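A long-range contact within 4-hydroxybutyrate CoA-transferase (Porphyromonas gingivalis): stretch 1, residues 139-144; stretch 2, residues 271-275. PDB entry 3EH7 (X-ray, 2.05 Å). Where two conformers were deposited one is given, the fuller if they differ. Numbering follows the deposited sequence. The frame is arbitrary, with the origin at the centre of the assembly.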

# COMPACT_ATOMS: atom_id res chain seq x y z
N GLY A 139 -18.81 18.36 -14.86
CA GLY A 139 -18.05 18.33 -16.11
C GLY A 139 -16.79 17.45 -15.99
O GLY A 139 -16.86 16.29 -15.58
N VAL A 140 -15.65 18.04 -16.32
CA VAL A 140 -14.38 17.36 -16.41
C VAL A 140 -13.67 17.13 -15.05
O VAL A 140 -12.62 16.53 -15.03
CB VAL A 140 -13.37 18.14 -17.36
CG1 VAL A 140 -13.92 18.25 -18.78
CG2 VAL A 140 -13.07 19.53 -16.82
N SER A 141 -14.23 17.62 -13.94
CA SER A 141 -13.60 17.52 -12.62
C SER A 141 -14.54 16.97 -11.55
O SER A 141 -15.26 17.71 -10.89
CB SER A 141 -13.01 18.87 -12.21
OG SER A 141 -12.01 19.25 -13.14
N CYS A 142 -14.54 15.65 -11.40
CA CYS A 142 -15.34 14.97 -10.40
C CYS A 142 -14.44 14.72 -9.20
O CYS A 142 -14.61 15.37 -8.15
CB CYS A 142 -15.93 13.67 -10.97
SG CYS A 142 -17.12 12.82 -9.87
N ASP A 143 -13.50 13.78 -9.34
CA ASP A 143 -12.36 13.67 -8.41
C ASP A 143 -12.67 13.91 -6.91
O ASP A 143 -13.44 13.17 -6.31
CB ASP A 143 -11.18 14.49 -8.96
CG ASP A 143 -11.53 15.94 -9.29
OD1 ASP A 143 -11.67 16.76 -8.35
OD2 ASP A 143 -11.63 16.27 -10.50
N TYR A 144 -12.05 14.91 -6.28
CA TYR A 144 -12.43 15.32 -4.94
C TYR A 144 -13.31 16.56 -4.99
O TYR A 144 -13.80 17.02 -3.96
CB TYR A 144 -11.19 15.62 -4.08
CG TYR A 144 -10.44 16.85 -4.56
CD1 TYR A 144 -10.76 18.12 -4.09
CD2 TYR A 144 -9.47 16.75 -5.54
CE1 TYR A 144 -10.09 19.23 -4.55
CE2 TYR A 144 -8.80 17.85 -6.01
CZ TYR A 144 -9.11 19.09 -5.51
OH TYR A 144 -8.44 20.19 -6.00
N ALA A 271 -13.42 7.30 -15.47
CA ALA A 271 -12.34 8.17 -15.05
C ALA A 271 -12.85 8.99 -13.86
O ALA A 271 -14.01 8.91 -13.52
CB ALA A 271 -11.88 9.11 -16.22
N THR A 272 -11.98 9.79 -13.25
CA THR A 272 -12.39 10.70 -12.18
C THR A 272 -12.21 12.16 -12.56
O THR A 272 -12.92 13.00 -12.04
CB THR A 272 -11.75 10.32 -10.81
OG1 THR A 272 -12.50 10.92 -9.75
CG2 THR A 272 -10.26 10.69 -10.70
N PHE A 273 -11.30 12.46 -13.50
CA PHE A 273 -11.18 13.79 -14.10
C PHE A 273 -10.65 13.66 -15.54
O PHE A 273 -10.17 12.58 -15.96
CB PHE A 273 -10.37 14.78 -13.22
CG PHE A 273 -8.85 14.64 -13.31
CD1 PHE A 273 -8.17 13.69 -12.53
CD2 PHE A 273 -8.11 15.46 -14.14
CE1 PHE A 273 -6.78 13.54 -12.58
CE2 PHE A 273 -6.68 15.32 -14.23
CZ PHE A 273 -6.02 14.37 -13.43
N LEU A 274 -10.80 14.74 -16.30
CA LEU A 274 -10.43 14.74 -17.74
C LEU A 274 -9.73 16.03 -18.07
O LEU A 274 -10.02 17.08 -17.48
CB LEU A 274 -11.67 14.65 -18.62
CG LEU A 274 -12.53 13.41 -18.42
CD1 LEU A 274 -13.85 13.56 -19.15
CD2 LEU A 274 -11.77 12.14 -18.86
N MSE A 275 -8.78 15.95 -19.01
CA MSE A 275 -8.12 17.13 -19.56
C MSE A 275 -7.56 16.82 -20.95
O MSE A 275 -7.03 15.73 -21.17
CB MSE A 275 -6.99 17.58 -18.63
CG MSE A 275 -6.23 18.78 -19.16
SE MSE A 275 -5.19 19.67 -17.79
CE MSE A 275 -5.46 18.42 -16.34
O HOH W 1 -10.09 18.34 -15.09

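The two stretches run roughly antiparallel, their end-to-end directions 149° apart, and they meet through a single beta bridge that pairs Ser 141 with Phe 273, whose CA atoms lie 4.7 Å apart. Stretch 1 forms no regular helix or strand, so the pairing is local. Three backbone hydrogen bonds hold it. On one side of the bridge, Leu 274 N donates to Val 140 O at 2.9 Å; on the other, Thr 272 O accepts from both Cys 142 N, at 3.2 Å, and Asp 143 N, at 2.9 Å. A carbonyl oxygen has two lone pairs and can serve two donors, and here the sharp bend of the chain at Cys 142 brings two successive amides to the same oxygen. Val 140 O also receives a CA-H...O contact from Phe 273 CA at 3.2 Å, a weaker electrostatic supplement to its amide bond.

Because so much of the bonding is carried by main-chain atoms, it places little demand on side-chain identity; the side chains instead fill the space around it. Val 140 and Leu 274 supply the apolar pairing, with Val 140 CB 4.1 Å from Leu 274 CB. Both CA-to-CB bonds point sideways, and these branched aliphatic groups pack against each other beside the backbone bond joining the same two residues.

The CA-to-CB bond of Phe 273 points toward stretch 1, but the end of the side chain leads away, so its CB makes the close approaches: 4.3 Å to Ser 141 CA and 3.3 Å to Asp 143 OD2. The CA-to-CB bond of Ser 141 points away from stretch 2, yet its hydroxyl helps link the two stretches through water 1, which lies within hydrogen-bonding distance of both Ser 141 OG, at 2.9 Å, and Leu 274 O, at 2.7 Å. A small polar side chain suits this buried site, since it can engage a water without filling much space.

Asp 143 has a positive phi of 39° and precedes the turn into a helix. Its OD1 caps a backbone N just past the stretch and accepts a weak hydrogen bond from Tyr 144 N at 2.8 Å, a role suited to a short carboxylate. OD2, by contrast, is buried by the contact without a polar partner in the model. On another side of the residue, Asp 143 CB lies 3.9 Å from Thr 272 OG1, a hydroxyl satisfied by a hydrogen bond elsewhere in the structure. Gly 139 also has a positive phi, 52°, a conformation that favours glycine.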